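Local coordinates for endo-arabinase (PDB 5C0P), which probably hydrolyses glycosidic bonds in arabinan, as a magnesium-binding member of glycoside hydrolase family 43, at residues R105-L110 with A126-G131; S130-L135 with L149-E154; A206-R211 with H261-K266; L272-H277 with V287-Y292. All coordinates share one frame; numbering follows the deposited sequence. Where two conformers were deposited one is given.

How the contacts relate
From the N terminus, contact 1 comes first: the chain runs out along strand 103-112, passes strand 120-121 and folds back so that loop 126-131 lies on it. Contact 2 begins where this loop ends, sharing S130 and G131, and closes the hairpin of strands 134-141 and 147-153; R105 of contact 1 meets C134 and E154 of contact 2. Contact 3 spans the longest loop, setting strand 205-211 beside strand 260-266, while P207 and I209 pack on C152 and L150 of contact 2. Contact 4 closes the last hairpin, and its strand 272-278 pairs with strand 260-266. The four run in series without nesting, 2 and 4 within single blades, 1 and 3 tying neighbouring propeller blades together.

Contact 1. Residues R105-L110 with A126-G131; sequences RGTSIL and AITPSG
In T128, OG1 sits between its own backbone N and carbonyl carbon (chi1 52°), which turns the hydroxyl to strand 105-110, where it accepts the N-H of T107 with N to OG1 at 3.1 Å. The bond is bent, with 146° at the hydrogen. The same oxygen lies 3.2 Å from CA of G106, a place where any CB would collide with T128 OG1 and with CB of A126. In I127 it is CG1 that stands anti to the backbone N (chi1 -168°), and the CG2 branch meets the strand, 3.3 Å from T107 O and 4.0 Å from CD1 of I109. The I109 and I127 side chains cross obliquely. The I127 backbone adds a second bond: its N-H reaches T107 O in the carbonyl plane, N to O 2.8 Å. The loop thus takes up both the backbone N-H and the carbonyl of T107. Beyond this pair, CA of A126 rests 3.8 Å from CB of S108. The hydroxyl of T107 is engaged elsewhere, by T97 OG1 and the N-H of G137, close to D136, which is predicted to tune the catalytic acid. Further along the loop, I127 and T128 pack on L149 and F151 of strand 147-153. The segment 126-131 is therefore a blade-to-blade connection, running from strand 120-121 at one blade's edge to the next blade of the five-bladed beta-propeller expected of family 43.

Contact 2. Residues S130-L135 with L149-E154; sequences SGWMCL and LLFCRE
W132 carries the guanidinium of R153 flat over one face of its indole, a cation-pi stack with planes 6° apart and CZ 3.4 Å from the centroid of the five-membered ring. In the indole plane, at the rim, CE3 meets CE1 of F151 at 4.0 Å, and each of these rings presents its edge to the other. This cluster sits at the open end of an antiparallel beta hairpin, strands 134-141 and 147-153, within one propeller blade. The R153 chain runs extended from CG to NE, laying CD over the indole as well, and E157 holds NE by a salt bridge. An alanine in place of W132 would probably leave the R153 guanidinium without its stacking surface and open a gap beside CE1 of F151. SG of C134 approaches the F151 ring obliquely, 3.6 Å from CE1. Between the backbones, L135 and C152 form a hydrogen-bonded pair, with L135 N to C152 O at 3.0 Å and C152 N to L135 O at 2.9 Å. C134 and R153 form the adjoining non-hydrogen-bonded pair. E154 N then reaches M133 O almost straight, 170° at the hydrogen. E154 OE1 forms a salt bridge to R105, while its CD lies 3.6 Å from CD2 of L135.

Contact 3. Residues A206-R211 with H261-K266; sequences APFIYR and HAMVFK. With MG (magnesium ion), chain C.
A206 and H261 open a contact between two nearly parallel strands, 14° apart with axes 6.7 Å from each other, each the first strand of its own sheet: neighbouring blades of the beta-propeller meeting near its centre. Two CH-pi contacts lead. CB of A206 lies over one face of the H261 imidazole, 3.5 Å from the ring centroid and offset toward the rim. CB of M263, a selenomethionine, sits over the centre of the F208 ring, 3.8 Å from its centroid. CG of F208 stands anti to its backbone N (chi1 -171°), which brings the base of the ring to strand 261-266. Apolar packing continues outward: CG2 of V264 touches CD1 of Y210 at 3.6 Å, the two side chains crossing at about a right angle, and also borders CE2 of F208. At the far end the aliphatic CE of K266 approaches the Y210 hydroxyl. Polar linkage runs through solvent, since water 1 donates to both A206 O and A262 O, at 2.7 Å each, and bridges two carbonyls that cannot bond to each other. The N-H of A206 is taken by D136 OD2. Metal binding forms the last group. ND1 of H261 bonds to a Tris molecule, probably from crystallisation, while D84 OD1 and four waters share the magnesium ion with H261 NE2, which lies 2.2 Å from the metal.

Contact 4. Residues L272-H277 with V287-Y292; sequences LMISYH and VITPIY. With GOL (glycerol), chain I.
I274 and T289 pair through both of their backbone bonds: I274 N to T289 O is 2.9 Å and T289 N to I274 O is 3.0 Å. Y276 and V287 repeat the pattern, the shorter bond running from V287 N to Y276 O at 2.7 Å and nearly straight (173°). Past the proline, I291 N still reaches L272 O at 3.1 Å, though from 39° out of the carbonyl plane. P290, lacking an N-H, stands in a non-hydrogen-bonded pair with M273, where none is needed; its CA rests 3.7 Å from SE of M273, a selenomethionine. The alternate N-H groups of M273 and S275 turn to the other side and bond to F265 and M263 of strand 260-266. Side-chain polar atoms are also met: P29 O takes the hydroxyl of S275, and D28 N and N280 hold the imidazole of H277. The hydroxyl of Y276 bonds to D257 OD2 and accepts O3 of a glycerol at 3.1 Å, while CB of V287 lies over one face of its ring, 3.9 Å from the centroid. A phenylalanine in place of Y276 would probably leave D257 OD2 without this partner. On the same face of the sheet as Y276, CD1 of I274 meets CD1 of I291 at 3.8 Å. Strands 272-278 and 285-290 thus form an antiparallel hairpin, the outer part of the last blade in the beta-propeller sequence.

Contact 1. Residues R105-L110 with A126-G131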
loop_
_atom_site.group_PDB
_atom_site.type_symbol
_atom_site.label_atom_id
_atom_site.label_comp_id
_atom_site.label_asym_id
_atom_site.label_seq_id
_atom_site.Cartn_x
_atom_site.Cartn_y
_atom_site.Cartn_z
ATOM N N ARG A 105 11.985 6.578 -9.812
ATOM C CA ARG A 105 10.754 6.461 -9.046
ATOM C C ARG A 105 11.044 5.921 -7.651
ATOM O O ARG A 105 11.881 5.029 -7.483
ATOM C CB ARG A 105 9.786 5.528 -9.780
ATOM C CG ARG A 105 8.417 5.420 -9.129
ATOM C CD ARG A 105 7.400 4.788 -10.062
ATOM N NE ARG A 105 7.073 5.683 -11.169
ATOM C CZ ARG A 105 7.144 5.353 -12.454
ATOM N NH1 ARG A 105 6.828 6.246 -13.378
ATOM N NH2 ARG A 105 7.524 4.134 -12.815
ATOM N N GLY A 106 10.374 6.480 -6.652
ATOM C CA GLY A 106 10.503 5.984 -5.294
ATOM C C GLY A 106 9.361 6.438 -4.418
ATOM O O GLY A 106 8.585 7.319 -4.794
ATOM N N THR A 107 9.256 5.845 -3.239
ATOM C CA THR A 107 8.223 6.228 -2.292
ATOM C C THR A 107 8.847 7.199 -1.306
ATOM O O THR A 107 9.965 6.975 -0.843
ATOM C CB THR A 107 7.681 4.989 -1.558
ATOM O OG1 THR A 107 7.152 4.072 -2.522
ATOM C CG2 THR A 107 6.595 5.374 -0.548
ATOM N N SER A 108 8.155 8.291 -1.005
ATOM C CA SER A 108 8.638 9.181 0.045
ATOM C C SER A 108 7.595 9.374 1.129
ATOM O O SER A 108 6.419 9.000 0.964
ATOM C CB SER A 108 9.185 10.511 -0.495
ATOM O OG SER A 108 8.148 11.385 -0.827
ATOM N N ILE A 109 8.048 9.914 2.255
ATOM C CA ILE A 109 7.231 10.018 3.452
ATOM C C ILE A 109 6.982 11.484 3.786
ATOM O O ILE A 109 7.905 12.313 3.770
ATOM C CB ILE A 109 7.906 9.306 4.634
ATOM C CG1 ILE A 109 8.102 7.821 4.298
ATOM C CG2 ILE A 109 7.084 9.488 5.921
ATOM C CD1 ILE A 109 8.949 7.040 5.324
ATOM N N LEU A 110 5.716 11.803 4.051
ATOM C CA LEU A 110 5.309 13.164 4.378
ATOM C C LEU A 110 4.546 13.108 5.687
ATOM O O LEU A 110 4.019 12.055 6.053
ATOM C CB LEU A 110 4.433 13.742 3.263
ATOM C CG LEU A 110 5.117 13.747 1.889
ATOM C CD1 LEU A 110 4.776 12.490 1.066
ATOM C CD2 LEU A 110 4.766 14.996 1.142
ATOM N N ALA A 126 13.144 10.313 -1.620
ATOM C CA ALA A 126 12.552 9.003 -1.405
ATOM C C ALA A 126 13.212 8.293 -0.225
ATOM O O ALA A 126 14.402 8.472 0.026
ATOM C CB ALA A 126 12.695 8.154 -2.656
ATOM N N ILE A 127 12.429 7.480 0.474
ATOM C CA ILE A 127 12.948 6.607 1.525
ATOM C C ILE A 127 13.457 5.287 0.925
ATOM O O ILE A 127 14.297 4.601 1.511
ATOM C CB ILE A 127 11.858 6.361 2.598
ATOM C CG1 ILE A 127 12.462 5.712 3.844
ATOM C CG2 ILE A 127 10.705 5.526 2.034
ATOM C CD1 ILE A 127 13.551 6.540 4.502
ATOM N N THR A 128 12.968 4.954 -0.266
ATOM C CA THR A 128 13.462 3.795 -1.014
ATOM C C THR A 128 14.825 4.132 -1.642
ATOM O O THR A 128 15.195 5.307 -1.717
ATOM C CB THR A 128 12.421 3.378 -2.075
ATOM O OG1 THR A 128 12.056 4.525 -2.857
ATOM C CG2 THR A 128 11.172 2.807 -1.404
ATOM N N PRO A 129 15.601 3.113 -2.067
ATOM C CA PRO A 129 16.957 3.414 -2.549
ATOM C C PRO A 129 16.987 4.286 -3.804
ATOM O O PRO A 129 16.268 4.007 -4.762
ATOM C CB PRO A 129 17.532 2.025 -2.863
ATOM C CG PRO A 129 16.789 1.110 -1.943
ATOM C CD PRO A 129 15.384 1.659 -1.922
ATOM N N SER A 130 17.855 5.295 -3.816
ATOM C CA SER A 130 17.911 6.232 -4.940
ATOM C C SER A 130 18.362 5.597 -6.258
ATOM O O SER A 130 18.063 6.113 -7.340
ATOM C CB SER A 130 18.803 7.428 -4.600
ATOM O OG SER A 130 20.143 7.018 -4.390
ATOM N N GLY A 131 19.085 4.485 -6.176
ATOM C CA GLY A 131 19.566 3.828 -7.378
ATOM C C GLY A 131 18.582 2.835 -7.979
ATOM O O GLY A 131 18.890 2.203 -8.998
#

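Contact 2. Residues S130-L135 with L149-E154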
loop_
_atom_site.group_PDB
_atom_site.type_symbol
_atom_site.label_atom_id
_atom_site.label_comp_id
_atom_site.label_asym_id
_atom_site.label_seq_id
_atom_site.Cartn_x
_atom_site.Cartn_y
_atom_site.Cartn_z
ATOM N N SER A 130 17.855 5.295 -3.816
ATOM C CA SER A 130 17.911 6.232 -4.940
ATOM C C SER A 130 18.362 5.597 -6.258
ATOM O O SER A 130 18.063 6.113 -7.340
ATOM C CB SER A 130 18.803 7.428 -4.600
ATOM O OG SER A 130 20.143 7.018 -4.390
ATOM N N GLY A 131 19.085 4.485 -6.176
ATOM C CA GLY A 131 19.566 3.828 -7.378
ATOM C C GLY A 131 18.582 2.835 -7.979
ATOM O O GLY A 131 18.890 2.203 -8.998
ATOM N N TRP A 132 17.410 2.707 -7.363
ATOM C CA TRP A 132 16.431 1.701 -7.767
ATOM C C TRP A 132 15.082 2.321 -8.072
ATOM O O TRP A 132 14.637 3.221 -7.364
ATOM C CB TRP A 132 16.184 0.719 -6.623
ATOM C CG TRP A 132 17.279 -0.233 -6.313
ATOM C CD1 TRP A 132 18.476 -0.361 -6.953
ATOM C CD2 TRP A 132 17.267 -1.217 -5.276
ATOM N NE1 TRP A 132 19.218 -1.368 -6.370
ATOM C CE2 TRP A 132 18.493 -1.909 -5.335
ATOM C CE3 TRP A 132 16.340 -1.580 -4.300
ATOM C CZ2 TRP A 132 18.811 -2.945 -4.455
ATOM C CZ3 TRP A 132 16.654 -2.608 -3.427
ATOM C CH2 TRP A 132 17.875 -3.270 -3.505
HETATM N N MSE A 133 14.434 1.840 -9.133
HETATM C CA MSE A 133 13.034 2.184 -9.396
HETATM C C MSE A 133 12.153 1.429 -8.414
HETATM O O MSE A 133 12.015 0.203 -8.503
HETATM C CB MSE A 133 12.622 1.800 -10.816
HETATM C CG MSE A 133 13.613 2.181 -11.880
HETATM SE SE MSE A 133 12.775 3.037 -13.401
HETATM C CE MSE A 133 12.472 4.764 -12.542
ATOM N N CYS A 134 11.552 2.163 -7.485
ATOM C CA CYS A 134 10.752 1.546 -6.428
ATOM C C CYS A 134 9.370 2.167 -6.293
ATOM O O CYS A 134 9.148 3.327 -6.650
ATOM C CB CYS A 134 11.447 1.656 -5.071
ATOM S SG CYS A 134 13.085 0.934 -5.002
ATOM N N LEU A 135 8.437 1.386 -5.765
ATOM C CA LEU A 135 7.082 1.875 -5.563
ATOM C C LEU A 135 6.369 1.150 -4.442
ATOM O O LEU A 135 6.845 0.124 -3.939
ATOM C CB LEU A 135 6.263 1.796 -6.860
ATOM C CG LEU A 135 6.172 0.508 -7.679
ATOM C CD1 LEU A 135 5.221 -0.513 -7.075
ATOM C CD2 LEU A 135 5.736 0.838 -9.101
ATOM N N LEU A 149 9.808 -0.615 6.631
ATOM C CA LEU A 149 9.417 -0.229 5.282
ATOM C C LEU A 149 9.336 -1.488 4.422
ATOM O O LEU A 149 10.261 -2.299 4.424
ATOM C CB LEU A 149 10.474 0.713 4.701
ATOM C CG LEU A 149 10.283 1.100 3.237
ATOM C CD1 LEU A 149 9.094 2.055 3.118
ATOM C CD2 LEU A 149 11.551 1.733 2.694
ATOM N N LEU A 150 8.230 -1.655 3.701
ATOM C CA LEU A 150 8.115 -2.709 2.690
ATOM C C LEU A 150 7.989 -1.988 1.361
ATOM O O LEU A 150 7.315 -0.973 1.278
ATOM C CB LEU A 150 6.859 -3.552 2.908
ATOM C CG LEU A 150 6.607 -4.089 4.309
ATOM C CD1 LEU A 150 5.254 -4.811 4.350
ATOM C CD2 LEU A 150 7.735 -4.995 4.739
ATOM N N PHE A 151 8.644 -2.483 0.318
ATOM C CA PHE A 151 8.508 -1.825 -0.975
ATOM C C PHE A 151 8.744 -2.774 -2.131
ATOM O O PHE A 151 9.275 -3.877 -1.954
ATOM C CB PHE A 151 9.406 -0.578 -1.087
ATOM C CG PHE A 151 10.885 -0.867 -1.077
ATOM C CD1 PHE A 151 11.574 -1.109 -2.260
ATOM C CD2 PHE A 151 11.593 -0.869 0.122
ATOM C CE1 PHE A 151 12.940 -1.354 -2.242
ATOM C CE2 PHE A 151 12.962 -1.112 0.147
ATOM C CZ PHE A 151 13.636 -1.355 -1.034
ATOM N N CYS A 152 8.344 -2.331 -3.314
ATOM C CA CYS A 152 8.585 -3.090 -4.536
ATOM C C CYS A 152 9.713 -2.466 -5.319
ATOM O O CYS A 152 9.848 -1.242 -5.376
ATOM C CB CYS A 152 7.352 -3.038 -5.429
ATOM S SG CYS A 152 5.892 -3.732 -4.676
ATOM N N ARG A 153 10.518 -3.311 -5.947
ATOM C CA ARG A 153 11.446 -2.835 -6.946
ATOM C C ARG A 153 10.815 -3.227 -8.264
ATOM O O ARG A 153 10.556 -4.413 -8.510
ATOM C CB ARG A 153 12.816 -3.478 -6.785
ATOM C CG ARG A 153 13.865 -2.727 -7.544
ATOM C CD ARG A 153 15.242 -3.313 -7.398
ATOM N NE ARG A 153 16.112 -2.687 -8.381
ATOM C CZ ARG A 153 17.365 -3.052 -8.606
ATOM N NH1 ARG A 153 17.893 -4.047 -7.909
ATOM N NH2 ARG A 153 18.083 -2.426 -9.526
ATOM N N GLU A 154 10.563 -2.225 -9.096
ATOM C CA GLU A 154 9.710 -2.374 -10.274
ATOM C C GLU A 154 10.186 -3.399 -11.302
ATOM O O GLU A 154 11.353 -3.428 -11.690
ATOM C CB GLU A 154 9.475 -1.015 -10.943
ATOM C CG GLU A 154 8.191 -0.975 -11.761
ATOM C CD GLU A 154 7.700 0.434 -12.052
ATOM O OE1 GLU A 154 8.346 1.413 -11.617
ATOM O OE2 GLU A 154 6.649 0.552 -12.716
#

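Contact 3. Residues A206-R211 with H261-K266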
loop_
_atom_site.group_PDB
_atom_site.type_symbol
_atom_site.label_atom_id
_atom_site.label_comp_id
_atom_site.label_asym_id
_atom_site.label_seq_id
_atom_site.Cartn_x
_atom_site.Cartn_y
_atom_site.Cartn_z
ATOM N N ALA A 206 2.105 -3.462 -4.057
ATOM C CA ALA A 206 1.278 -3.354 -2.848
ATOM C C ALA A 206 1.567 -4.239 -1.628
ATOM O O ALA A 206 0.633 -4.683 -0.975
ATOM C CB ALA A 206 -0.194 -3.525 -3.249
ATOM N N PRO A 207 2.844 -4.472 -1.284
ATOM C CA PRO A 207 3.063 -5.299 -0.091
ATOM C C PRO A 207 2.461 -4.698 1.185
ATOM O O PRO A 207 2.589 -3.501 1.446
ATOM C CB PRO A 207 4.591 -5.338 0.026
ATOM C CG PRO A 207 5.051 -4.084 -0.677
ATOM C CD PRO A 207 4.096 -3.907 -1.811
ATOM N N PHE A 208 1.818 -5.549 1.979
ATOM C CA PHE A 208 1.225 -5.134 3.235
ATOM C C PHE A 208 1.227 -6.318 4.186
ATOM O O PHE A 208 0.733 -7.387 3.838
ATOM C CB PHE A 208 -0.207 -4.645 3.012
ATOM C CG PHE A 208 -0.810 -4.008 4.238
ATOM C CD1 PHE A 208 -0.580 -2.668 4.527
ATOM C CD2 PHE A 208 -1.572 -4.756 5.112
ATOM C CE1 PHE A 208 -1.117 -2.082 5.666
ATOM C CE2 PHE A 208 -2.109 -4.187 6.259
ATOM C CZ PHE A 208 -1.891 -2.848 6.533
ATOM N N ILE A 209 1.763 -6.131 5.390
ATOM C CA ILE A 209 1.816 -7.216 6.364
ATOM C C ILE A 209 0.765 -7.037 7.455
ATOM O O ILE A 209 0.569 -5.932 7.970
ATOM C CB ILE A 209 3.225 -7.335 7.010
ATOM C CG1 ILE A 209 4.251 -7.816 5.977
ATOM C CG2 ILE A 209 3.199 -8.285 8.200
ATOM C CD1 ILE A 209 5.718 -7.773 6.470
ATOM N N TYR A 210 0.096 -8.137 7.793
ATOM C CA TYR A 210 -0.784 -8.195 8.956
ATOM C C TYR A 210 -0.266 -9.269 9.909
ATOM O O TYR A 210 -0.026 -10.406 9.501
ATOM C CB TYR A 210 -2.206 -8.535 8.517
ATOM C CG TYR A 210 -3.200 -8.567 9.654
ATOM C CD1 TYR A 210 -3.711 -7.389 10.181
ATOM C CD2 TYR A 210 -3.639 -9.768 10.184
ATOM C CE1 TYR A 210 -4.626 -7.404 11.224
ATOM C CE2 TYR A 210 -4.550 -9.795 11.228
ATOM C CZ TYR A 210 -5.039 -8.611 11.740
ATOM O OH TYR A 210 -5.948 -8.644 12.780
ATOM N N ARG A 211 -0.099 -8.915 11.181
ATOM C CA ARG A 211 0.421 -9.845 12.173
ATOM C C ARG A 211 -0.723 -10.520 12.915
ATOM O O ARG A 211 -1.613 -9.844 13.440
ATOM C CB ARG A 211 1.323 -9.121 13.180
ATOM C CG ARG A 211 1.932 -10.046 14.220
ATOM C CD ARG A 211 2.854 -9.313 15.181
ATOM N NE ARG A 211 2.151 -8.363 16.041
ATOM C CZ ARG A 211 2.184 -7.042 15.894
ATOM N NH1 ARG A 211 2.877 -6.496 14.901
ATOM N NH2 ARG A 211 1.512 -6.266 16.736
ATOM N N HIS A 261 -4.280 -4.398 -5.029
ATOM C CA HIS A 261 -3.719 -3.392 -4.126
ATOM C C HIS A 261 -4.546 -3.288 -2.849
ATOM O O HIS A 261 -5.262 -2.302 -2.606
ATOM C CB HIS A 261 -3.519 -2.026 -4.792
ATOM C CG HIS A 261 -2.591 -1.132 -4.027
ATOM N ND1 HIS A 261 -1.371 -0.728 -4.524
ATOM C CD2 HIS A 261 -2.688 -0.606 -2.786
ATOM C CE1 HIS A 261 -0.765 0.029 -3.624
ATOM N NE2 HIS A 261 -1.535 0.115 -2.559
ATOM N N ALA A 262 -4.434 -4.333 -2.036
ATOM C CA ALA A 262 -5.256 -4.498 -0.846
ATOM C C ALA A 262 -4.501 -4.176 0.425
ATOM O O ALA A 262 -3.276 -4.325 0.503
ATOM C CB ALA A 262 -5.783 -5.926 -0.768
HETATM N N MSE A 263 -5.249 -3.737 1.429
HETATM C CA MSE A 263 -4.752 -3.686 2.794
HETATM C C MSE A 263 -5.886 -4.157 3.709
HETATM O O MSE A 263 -7.051 -4.252 3.288
HETATM C CB MSE A 263 -4.242 -2.279 3.162
HETATM C CG MSE A 263 -5.233 -1.151 2.865
HETATM SE SE MSE A 263 -6.606 -0.886 4.227
HETATM C CE MSE A 263 -5.441 -0.268 5.659
ATOM N N VAL A 264 -5.549 -4.504 4.942
ATOM C CA VAL A 264 -6.557 -4.900 5.913
ATOM C C VAL A 264 -6.503 -3.990 7.132
ATOM O O VAL A 264 -5.457 -3.412 7.467
ATOM C CB VAL A 264 -6.417 -6.381 6.341
ATOM C CG1 VAL A 264 -6.640 -7.313 5.144
ATOM C CG2 VAL A 264 -5.060 -6.633 6.959
ATOM N N PHE A 265 -7.650 -3.848 7.780
ATOM C CA PHE A 265 -7.767 -3.008 8.956
ATOM C C PHE A 265 -8.922 -3.482 9.811
ATOM O O PHE A 265 -9.821 -4.178 9.329
ATOM C CB PHE A 265 -8.002 -1.549 8.552
ATOM C CG PHE A 265 -9.315 -1.309 7.832
ATOM C CD1 PHE A 265 -10.449 -0.899 8.528
ATOM C CD2 PHE A 265 -9.404 -1.472 6.455
ATOM C CE1 PHE A 265 -11.660 -0.669 7.866
ATOM C CE2 PHE A 265 -10.605 -1.255 5.785
ATOM C CZ PHE A 265 -11.731 -0.844 6.482
ATOM N N LYS A 266 -8.921 -3.084 11.075
ATOM C CA LYS A 266 -10.090 -3.316 11.909
ATOM C C LYS A 266 -10.932 -2.063 11.946
ATOM O O LYS A 266 -10.410 -0.959 12.165
ATOM C CB LYS A 266 -9.691 -3.747 13.319
ATOM C CG LYS A 266 -9.126 -5.152 13.343
ATOM C CD LYS A 266 -8.757 -5.582 14.741
ATOM C CE LYS A 266 -8.459 -7.073 14.769
ATOM N NZ LYS A 266 -7.994 -7.520 16.110
HETATM MG MG MG C . -1.162 1.281 -0.727
HETATM O O HOH W 1 -1.640 -6.095 -0.742
HETATM O O HOH W 2 -2.609 0.094 0.266
HETATM O O HOH W 3 -2.530 2.717 -1.435
HETATM O O HOH W 4 0.209 0.038 0.265
HETATM O O HOH W 5 0.545 2.154 -1.633
#

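Contact 4. Residues L272-H277 with V287-Y292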
loop_
_atom_site.group_PDB
_atom_site.type_symbol
_atom_site.label_atom_id
_atom_site.label_comp_id
_atom_site.label_asym_id
_atom_site.label_seq_id
_atom_site.Cartn_x
_atom_site.Cartn_y
_atom_site.Cartn_z
ATOM N N LEU A 272 -12.403 -7.205 11.321
ATOM C CA LEU A 272 -11.360 -7.151 10.300
ATOM C C LEU A 272 -11.968 -6.985 8.902
ATOM O O LEU A 272 -12.924 -7.691 8.527
ATOM C CB LEU A 272 -10.463 -8.393 10.375
ATOM C CG LEU A 272 -9.167 -8.385 9.572
ATOM C CD1 LEU A 272 -8.184 -7.343 10.116
ATOM C CD2 LEU A 272 -8.533 -9.781 9.573
HETATM N N MSE A 273 -11.428 -6.020 8.156
HETATM C CA MSE A 273 -11.913 -5.683 6.821
HETATM C C MSE A 273 -10.757 -5.673 5.835
HETATM O O MSE A 273 -9.617 -5.407 6.209
HETATM C CB MSE A 273 -12.526 -4.274 6.805
HETATM C CG MSE A 273 -13.510 -3.983 7.914
HETATM SE SE MSE A 273 -15.201 -4.868 7.617
HETATM C CE MSE A 273 -15.744 -3.881 6.052
ATOM N N ILE A 274 -11.065 -5.921 4.563
ATOM C CA ILE A 274 -10.103 -5.712 3.483
ATOM C C ILE A 274 -10.598 -4.568 2.597
ATOM O O ILE A 274 -11.799 -4.391 2.415
ATOM C CB ILE A 274 -9.862 -7.009 2.665
ATOM C CG1 ILE A 274 -8.715 -6.825 1.657
ATOM C CG2 ILE A 274 -11.136 -7.459 1.965
ATOM C CD1 ILE A 274 -8.216 -8.146 1.055
ATOM N N SER A 275 -9.658 -3.777 2.090
ATOM C CA SER A 275 -9.953 -2.708 1.139
ATOM C C SER A 275 -9.038 -2.849 -0.073
ATOM O O SER A 275 -7.808 -2.949 0.073
ATOM C CB SER A 275 -9.735 -1.345 1.807
ATOM O OG SER A 275 -9.878 -0.271 0.882
ATOM N N TYR A 276 -9.629 -2.847 -1.268
ATOM C CA TYR A 276 -8.865 -2.940 -2.514
ATOM C C TYR A 276 -9.696 -2.348 -3.632
ATOM O O TYR A 276 -10.849 -2.018 -3.417
ATOM C CB TYR A 276 -8.487 -4.394 -2.830
ATOM C CG TYR A 276 -9.624 -5.354 -3.120
ATOM C CD1 TYR A 276 -9.975 -5.680 -4.426
ATOM C CD2 TYR A 276 -10.302 -5.981 -2.084
ATOM C CE1 TYR A 276 -10.993 -6.595 -4.691
ATOM C CE2 TYR A 276 -11.321 -6.897 -2.336
ATOM C CZ TYR A 276 -11.661 -7.189 -3.638
ATOM O OH TYR A 276 -12.670 -8.104 -3.879
ATOM N N HIS A 277 -9.138 -2.214 -4.834
ATOM C CA HIS A 277 -9.970 -1.732 -5.936
ATOM C C HIS A 277 -10.273 -2.850 -6.913
ATOM O O HIS A 277 -9.486 -3.780 -7.057
ATOM C CB HIS A 277 -9.337 -0.538 -6.669
ATOM C CG HIS A 277 -8.177 -0.910 -7.543
ATOM N ND1 HIS A 277 -6.870 -0.690 -7.174
ATOM C CD2 HIS A 277 -8.129 -1.506 -8.760
ATOM C CE1 HIS A 277 -6.062 -1.123 -8.128
ATOM N NE2 HIS A 277 -6.808 -1.632 -9.100
ATOM N N VAL A 287 -13.508 -1.726 -2.987
ATOM C CA VAL A 287 -14.254 -2.843 -2.451
ATOM C C VAL A 287 -13.786 -2.964 -1.007
ATOM O O VAL A 287 -12.599 -3.169 -0.748
ATOM C CB VAL A 287 -13.937 -4.127 -3.227
ATOM C CG1 VAL A 287 -14.665 -5.318 -2.615
ATOM C CG2 VAL A 287 -14.321 -3.966 -4.703
ATOM N N ILE A 288 -14.703 -2.760 -0.071
ATOM C CA ILE A 288 -14.359 -2.770 1.351
ATOM C C ILE A 288 -15.327 -3.740 2.004
ATOM O O ILE A 288 -16.525 -3.485 2.089
ATOM C CB ILE A 288 -14.500 -1.371 1.975
ATOM C CG1 ILE A 288 -13.679 -0.334 1.189
ATOM C CG2 ILE A 288 -14.077 -1.405 3.447
ATOM C CD1 ILE A 288 -14.033 1.126 1.529
ATOM N N THR A 289 -14.804 -4.870 2.465
ATOM C CA THR A 289 -15.663 -5.960 2.895
ATOM C C THR A 289 -14.998 -6.754 4.028
ATOM O O THR A 289 -13.771 -6.747 4.161
ATOM C CB THR A 289 -15.986 -6.847 1.664
ATOM O OG1 THR A 289 -17.022 -7.788 1.966
ATOM C CG2 THR A 289 -14.743 -7.560 1.188
ATOM N N PRO A 290 -15.811 -7.427 4.864
ATOM C CA PRO A 290 -15.203 -8.212 5.945
ATOM C C PRO A 290 -14.303 -9.309 5.406
ATOM O O PRO A 290 -14.555 -9.875 4.332
ATOM C CB PRO A 290 -16.403 -8.831 6.653
ATOM C CG PRO A 290 -17.534 -7.886 6.377
ATOM C CD PRO A 290 -17.280 -7.369 4.982
ATOM N N ILE A 291 -13.254 -9.609 6.155
ATOM C CA ILE A 291 -12.360 -10.694 5.795
ATOM C C ILE A 291 -12.062 -11.520 7.035
ATOM O O ILE A 291 -12.094 -11.008 8.155
ATOM C CB ILE A 291 -11.072 -10.156 5.149
ATOM C CG1 ILE A 291 -10.251 -11.291 4.531
ATOM C CG2 ILE A 291 -10.240 -9.393 6.157
ATOM C CD1 ILE A 291 -9.082 -10.797 3.695
ATOM N N TYR A 292 -11.807 -12.807 6.837
ATOM C CA TYR A 292 -11.677 -13.725 7.950
ATOM C C TYR A 292 -10.396 -14.530 7.848
ATOM O O TYR A 292 -9.896 -14.792 6.756
ATOM C CB TYR A 292 -12.878 -14.670 7.976
ATOM C CG TYR A 292 -14.200 -13.942 8.099
ATOM C CD1 TYR A 292 -14.763 -13.706 9.344
ATOM C CD2 TYR A 292 -14.877 -13.485 6.972
ATOM C CE1 TYR A 292 -15.964 -13.041 9.466
ATOM C CE2 TYR A 292 -16.087 -12.822 7.086
ATOM C CZ TYR A 292 -16.619 -12.599 8.338
ATOM O OH TYR A 292 -17.821 -11.933 8.478
HETATM C C1 GOL I . -13.281 -10.579 0.315
HETATM C C2 GOL I . -12.065 -11.347 -0.194
HETATM O O2 GOL I . -11.062 -11.351 0.796
HETATM C C3 GOL I . -11.519 -10.681 -1.448
HETATM O O3 GOL I . -12.424 -10.880 -2.509
#